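Long-range contacts in endoglucanase (PDB 3X17), which hydrolyses internal beta-1,4-glucosidic bonds of cellulose as a glycoside hydrolase family 9 enzyme, built on an (alpha/alpha)6 barrel behind an N-terminal Ig-like domain: residues Lys246-Arg251 / Tyr266-Thr271; Ile270-Thr275 / Pro316-Pro321. All coordinates share one frame; numbering follows the deposited sequence.

Contact 1: Lys246-Arg251 / Tyr266-Thr271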
loop_
_atom_site.group_PDB
_atom_site.type_symbol
_atom_site.label_atom_id
_atom_site.label_comp_id
_atom_site.label_asym_id
_atom_site.label_seq_id
_atom_site.Cartn_x
_atom_site.Cartn_y
_atom_site.Cartn_z
ATOM N N LYS A 246 9.367 -17.091 4.929
ATOM C CA LYS A 246 8.864 -16.984 3.586
ATOM C C LYS A 246 8.890 -18.373 2.957
ATOM O O LYS A 246 9.422 -19.335 3.547
ATOM C CB LYS A 246 9.736 -16.022 2.768
ATOM C CG LYS A 246 11.172 -16.546 2.533
ATOM C CD LYS A 246 11.947 -15.701 1.551
ATOM C CE LYS A 246 13.432 -16.110 1.556
ATOM N NZ LYS A 246 14.193 -15.482 0.420
ATOM N N LEU A 247 8.229 -18.478 1.810
ATOM C CA LEU A 247 8.049 -19.732 1.132
ATOM C C LEU A 247 8.235 -19.490 -0.342
ATOM O O LEU A 247 7.513 -18.696 -0.943
ATOM C CB LEU A 247 6.652 -20.277 1.401
ATOM C CG LEU A 247 6.474 -21.756 1.108
ATOM C CD1 LEU A 247 5.271 -22.271 1.921
ATOM C CD2 LEU A 247 6.308 -22.006 -0.403
ATOM N N ALA A 248 9.203 -20.156 -0.945
ATOM C CA ALA A 248 9.485 -19.878 -2.354
ATOM C C ALA A 248 10.303 -21.002 -2.971
ATOM O O ALA A 248 10.787 -21.867 -2.254
ATOM C CB ALA A 248 10.208 -18.529 -2.516
ATOM N N GLY A 249 10.410 -20.990 -4.296
ATOM C CA GLY A 249 11.270 -21.929 -5.026
ATOM C C GLY A 249 12.716 -21.519 -4.862
ATOM O O GLY A 249 12.997 -20.399 -4.409
ATOM N N LEU A 250 13.637 -22.427 -5.205
ATOM C CA LEU A 250 15.066 -22.096 -5.274
ATOM C C LEU A 250 15.372 -21.178 -6.456
ATOM O O LEU A 250 16.369 -20.472 -6.456
ATOM C CB LEU A 250 15.918 -23.381 -5.354
ATOM C CG LEU A 250 15.773 -24.345 -4.163
ATOM C CD1 LEU A 250 16.525 -25.655 -4.403
ATOM C CD2 LEU A 250 16.250 -23.686 -2.867
ATOM N N ARG A 251 14.490 -21.181 -7.446
ATOM C CA ARG A 251 14.684 -20.398 -8.667
ATOM C C ARG A 251 13.501 -19.462 -8.963
ATOM O O ARG A 251 12.349 -19.768 -8.640
ATOM C CB ARG A 251 14.922 -21.335 -9.865
ATOM C CG ARG A 251 16.251 -22.137 -9.760
ATOM C CD ARG A 251 16.375 -23.227 -10.834
ATOM N NE ARG A 251 15.244 -24.164 -10.824
ATOM C CZ ARG A 251 15.139 -25.231 -10.024
ATOM N NH1 ARG A 251 16.086 -25.505 -9.125
ATOM N NH2 ARG A 251 14.067 -26.015 -10.113
ATOM N N TYR A 266 10.028 -24.204 -0.853
ATOM C CA TYR A 266 10.651 -24.409 0.450
ATOM C C TYR A 266 10.202 -23.369 1.455
ATOM O O TYR A 266 9.914 -22.224 1.104
ATOM C CB TYR A 266 12.177 -24.355 0.356
ATOM C CG TYR A 266 12.757 -25.516 -0.412
ATOM C CD1 TYR A 266 12.952 -26.757 0.195
ATOM C CD2 TYR A 266 13.039 -25.390 -1.764
ATOM C CE1 TYR A 266 13.459 -27.837 -0.533
ATOM C CE2 TYR A 266 13.511 -26.463 -2.504
ATOM C CZ TYR A 266 13.736 -27.676 -1.884
ATOM O OH TYR A 266 14.202 -28.718 -2.650
ATOM N N VAL A 267 10.139 -23.796 2.707
ATOM C CA VAL A 267 9.751 -22.932 3.809
ATOM C C VAL A 267 11.037 -22.533 4.504
ATOM O O VAL A 267 11.780 -23.385 4.978
ATOM C CB VAL A 267 8.846 -23.704 4.788
ATOM C CG1 VAL A 267 8.544 -22.883 6.040
ATOM C CG2 VAL A 267 7.580 -24.138 4.060
ATOM N N TYR A 268 11.360 -21.250 4.422
ATOM C CA TYR A 268 12.629 -20.738 4.929
ATOM C C TYR A 268 12.560 -20.511 6.440
ATOM O O TYR A 268 11.476 -20.545 7.027
ATOM C CB TYR A 268 12.989 -19.460 4.180
ATOM C CG TYR A 268 13.404 -19.719 2.739
ATOM C CD1 TYR A 268 12.464 -20.084 1.785
ATOM C CD2 TYR A 268 14.750 -19.782 2.386
ATOM C CE1 TYR A 268 12.828 -20.358 0.498
ATOM C CE2 TYR A 268 15.128 -20.059 1.087
ATOM C CZ TYR A 268 14.161 -20.343 0.155
ATOM O OH TYR A 268 14.516 -20.668 -1.121
ATOM N N ARG A 269 13.712 -20.255 7.054
ATOM C CA ARG A 269 13.869 -20.380 8.490
ATOM C C ARG A 269 13.129 -19.261 9.223
ATOM O O ARG A 269 12.882 -18.196 8.655
ATOM C CB ARG A 269 15.351 -20.303 8.844
ATOM C CG ARG A 269 15.929 -18.889 8.656
ATOM C CD ARG A 269 17.414 -18.849 8.920
ATOM N NE ARG A 269 18.132 -19.748 8.032
ATOM C CZ ARG A 269 19.295 -20.317 8.330
ATOM N NH1 ARG A 269 19.911 -20.041 9.482
ATOM N NH2 ARG A 269 19.861 -21.138 7.452
ATOM N N ILE A 270 12.778 -19.513 10.483
ATOM C CA ILE A 270 12.064 -18.522 11.270
ATOM C C ILE A 270 12.888 -17.246 11.482
ATOM O O ILE A 270 14.125 -17.259 11.451
ATOM C CB ILE A 270 11.620 -19.056 12.628
ATOM C CG1 ILE A 270 12.829 -19.452 13.481
ATOM C CG2 ILE A 270 10.655 -20.239 12.462
ATOM C CD1 ILE A 270 13.118 -18.527 14.676
ATOM N N THR A 271 12.174 -16.204 11.906
ATOM C CA THR A 271 12.743 -14.918 12.208
ATOM C C THR A 271 11.881 -14.353 13.346
ATOM O O THR A 271 10.678 -14.642 13.415
ATOM C CB THR A 271 12.587 -14.067 10.955
ATOM O OG1 THR A 271 13.836 -13.958 10.256
ATOM C CG2 THR A 271 11.969 -12.776 11.236
HETATM O O HOH W 1 14.318 -18.516 -2.886
#
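Lys-246 lies across one face of the Tyr-268 ring, its CE 4.0 Å from the ring centroid in a CH-pi contact and its NZ 4.7 Å from the same centroid in a cation-pi interaction, only 9° off the ring normal. A long, flexible chain suits this place: extended beyond CG, it holds the ammonium group over the ring face, where it bonds Ser-328 OG and the carbonyls of Asp-324 and Gly-329. The ring is also held at its far end, where a water joins Tyr-268 OH to Gly-249 O at 2.8 Å from each. Leu-250 packs against the other tyrosine, its CG 3.5 Å from Tyr-266 CE2. The backbones pair antiparallel: Ala-248 and Tyr-266 form the hydrogen-bonded pair, with Tyr-266 N reaching Ala-248 O from above the carbonyl plane, and just past the paired residues Tyr-268 N gives a nearly straight bond to Lys-246 O (2.9 Å, 169°). On the face away from Ala-248 and Tyr-266, Leu-247 CD1 meets Val-267 CG2 at 3.7 Å, branched apolar groups suited to a buried surface; the Leu-247 side chain lies about 8 Å from the zinc ion. Backbone bonds to Lys-182 and Tyr-154 extend the pair into a four-stranded mixed sheet. With three oxygen partners and an aromatic face, the buried ammonium group is probably well stabilised as a cation, tying the sheet to the 324-329 loop.

Contact 2: Ile270-Thr275 / Pro316-Pro321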
loop_
_atom_site.group_PDB
_atom_site.type_symbol
_atom_site.label_atom_id
_atom_site.label_comp_id
_atom_site.label_asym_id
_atom_site.label_seq_id
_atom_site.Cartn_x
_atom_site.Cartn_y
_atom_site.Cartn_z
ATOM N N ILE A 270 12.778 -19.513 10.483
ATOM C CA ILE A 270 12.064 -18.522 11.270
ATOM C C ILE A 270 12.888 -17.246 11.482
ATOM O O ILE A 270 14.125 -17.259 11.451
ATOM C CB ILE A 270 11.620 -19.056 12.628
ATOM C CG1 ILE A 270 12.829 -19.452 13.481
ATOM C CG2 ILE A 270 10.655 -20.239 12.462
ATOM C CD1 ILE A 270 13.118 -18.527 14.676
ATOM N N THR A 271 12.174 -16.204 11.906
ATOM C CA THR A 271 12.743 -14.918 12.208
ATOM C C THR A 271 11.881 -14.353 13.346
ATOM O O THR A 271 10.678 -14.642 13.415
ATOM C CB THR A 271 12.587 -14.067 10.955
ATOM O OG1 THR A 271 13.836 -13.958 10.256
ATOM C CG2 THR A 271 11.969 -12.776 11.236
ATOM N N THR A 272 12.499 -13.628 14.278
ATOM C CA THR A 272 11.752 -12.973 15.352
ATOM C C THR A 272 10.924 -11.779 14.877
ATOM O O THR A 272 9.830 -11.590 15.376
ATOM C CB THR A 272 12.662 -12.544 16.525
ATOM O OG1 THR A 272 13.799 -11.838 16.007
ATOM C CG2 THR A 272 13.147 -13.774 17.280
ATOM N N GLN A 273 11.419 -10.983 13.920
ATOM C CA GLN A 273 10.571 -9.922 13.330
ATOM C C GLN A 273 9.283 -10.457 12.704
ATOM O O GLN A 273 8.219 -9.871 12.866
ATOM C CB GLN A 273 11.340 -8.999 12.352
ATOM C CG GLN A 273 11.945 -9.681 11.128
ATOM C CD GLN A 273 11.076 -9.566 9.879
ATOM O OE1 GLN A 273 9.930 -9.087 9.937
ATOM N NE2 GLN A 273 11.597 -10.047 8.744
ATOM N N ASP A 274 9.384 -11.564 11.976
ATOM C CA ASP A 274 8.209 -12.187 11.397
ATOM C C ASP A 274 7.296 -12.689 12.502
ATOM O O ASP A 274 6.068 -12.598 12.387
ATOM C CB ASP A 274 8.575 -13.334 10.437
ATOM C CG ASP A 274 9.177 -12.835 9.122
ATOM O OD1 ASP A 274 8.535 -11.990 8.458
ATOM O OD2 ASP A 274 10.273 -13.329 8.729
ATOM N N THR A 275 7.885 -13.279 13.540
ATOM C CA THR A 275 7.097 -13.828 14.623
ATOM C C THR A 275 6.277 -12.695 15.303
ATOM O O THR A 275 5.059 -12.813 15.533
ATOM C CB THR A 275 8.028 -14.561 15.630
ATOM O OG1 THR A 275 8.710 -15.640 14.963
ATOM C CG2 THR A 275 7.247 -15.109 16.792
ATOM N N PRO A 316 17.048 -11.673 19.474
ATOM C CA PRO A 316 16.860 -11.435 18.057
ATOM C C PRO A 316 17.282 -12.657 17.247
ATOM O O PRO A 316 18.359 -13.190 17.465
ATOM C CB PRO A 316 17.808 -10.272 17.791
ATOM C CG PRO A 316 17.750 -9.487 19.103
ATOM C CD PRO A 316 17.756 -10.564 20.140
ATOM N N ILE A 317 16.432 -13.100 16.328
ATOM C CA ILE A 317 16.849 -14.063 15.329
ATOM C C ILE A 317 16.561 -13.482 13.961
ATOM O O ILE A 317 15.427 -13.513 13.476
ATOM C CB ILE A 317 16.103 -15.417 15.505
ATOM C CG1 ILE A 317 16.384 -15.976 16.901
ATOM C CG2 ILE A 317 16.532 -16.429 14.405
ATOM C CD1 ILE A 317 15.601 -17.233 17.249
ATOM N N LEU A 318 17.599 -12.963 13.327
ATOM C CA LEU A 318 17.411 -12.201 12.135
ATOM C C LEU A 318 18.456 -12.601 11.107
ATOM O O LEU A 318 19.209 -11.764 10.616
ATOM C CB LEU A 318 17.488 -10.703 12.466
ATOM C CG LEU A 318 16.381 -10.254 13.455
ATOM C CD1 LEU A 318 16.617 -8.874 14.034
ATOM C CD2 LEU A 318 15.016 -10.300 12.801
ATOM N N ASP A 319 18.494 -13.884 10.772
ATOM C CA ASP A 319 19.477 -14.387 9.804
ATOM C C ASP A 319 18.878 -14.517 8.425
ATOM O O ASP A 319 17.874 -15.226 8.236
ATOM C CB ASP A 319 19.990 -15.761 10.243
ATOM C CG ASP A 319 20.641 -15.722 11.596
ATOM O OD1 ASP A 319 21.431 -14.781 11.850
ATOM O OD2 ASP A 319 20.390 -16.651 12.388
ATOM N N TYR A 320 19.555 -13.935 7.455
ATOM C CA TYR A 320 19.086 -13.922 6.083
ATOM C C TYR A 320 20.201 -14.393 5.140
ATOM O O TYR A 320 20.760 -13.602 4.388
ATOM C CB TYR A 320 18.584 -12.521 5.686
ATOM C CG TYR A 320 17.480 -11.970 6.595
ATOM C CD1 TYR A 320 16.164 -12.388 6.459
ATOM C CD2 TYR A 320 17.771 -11.048 7.592
ATOM C CE1 TYR A 320 15.160 -11.887 7.292
ATOM C CE2 TYR A 320 16.792 -10.573 8.453
ATOM C CZ TYR A 320 15.481 -10.950 8.264
ATOM O OH TYR A 320 14.510 -10.456 9.109
ATOM N N PRO A 321 20.497 -15.703 5.149
ATOM C CA PRO A 321 21.635 -16.159 4.351
ATOM C C PRO A 321 21.442 -15.763 2.890
ATOM O O PRO A 321 20.348 -15.918 2.339
ATOM C CB PRO A 321 21.588 -17.688 4.481
ATOM C CG PRO A 321 20.591 -17.996 5.534
ATOM C CD PRO A 321 19.685 -16.810 5.679
HETATM O O HOH W 2 16.712 -16.121 10.814
#
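The backbones of Ile-270-Thr-275 and Pro-316-Pro-321 come closest at Thr-272 and Ile-317, where Thr-272 N donates to Ile-317 O (3.0 Å), and the touching parts, 270-273 and 316-320, run 116° apart. This is a helix start clasped by a loop: in the (alpha/alpha)6 barrel fold, helix 272-288 begins here, and the loop that follows helix 294-312 crosses its first turn. Thr-271 occupies the N-cap position without a side-chain capping bond, and the N-H of Thr-272, at the start of the helix, is met by the carbonyl of Ile-317. Threonine suits position 272 because its hydroxyl answers the loop in return: with OG1 set between the backbone N and the carbonyl carbon (chi1 49°), it accepts from Ile-317 N at 2.9 Å, and it also bonds to Asp-336 OD2. Its methyl CG2 lies 3.8 Å from Ile-317 CB, the two side chains crossing at about a right angle. The beta-branched Ile-317 turns its other end to Ile-270, CD1 to CD1 at 3.8 Å, and Phe-310 of helix 294-312 also packs on Ile-270. Leu-318 CD2 rests on Gln-273 CG at 3.6 Å. A bend at chi2 (97°) brings the Gln-273 amide carbon CD toward Tyr-320; the amide OE1 bonds to Lys-277 NZ. Tyr-320 OH bonds in addition to Asp-333 O, the carbonyl of a residue of a calcium site, so the phenol connects the helix start to the metal-binding loop. Thr-271 OG1, by contrast, is buried with no hydrogen-bond partner in the model. A water joins Ile-270 O to Asp-319 N. At the ring edge, Gln-273 NE2 donates to Tyr-320 OH at 3.0 Å, with the phenol oxygen near the amide plane.

Overall arrangement
Contacts 1 and 2 follow one another along strand 265-271, with centres about 12 Å apart and Ile-270 and Thr-271 in common. Both are largely buried, yet each has a more open margin: Tyr-266 and Leu-250 in contact 1, Pro-316 and Ile-317 in contact 2. Contact 1 is sheet pairing, regular in its backbone bonds and distinguished by a lysine over an aromatic ring, with Leu-247 toward the zinc ion. Contact 2 joins a helix start to an irregular loop, so side-chain hydroxyls and an amide take on much of the bonding, beside a calcium ion. The two also touch where Arg-269 CD packs 3.7 Å from Asp-319 O.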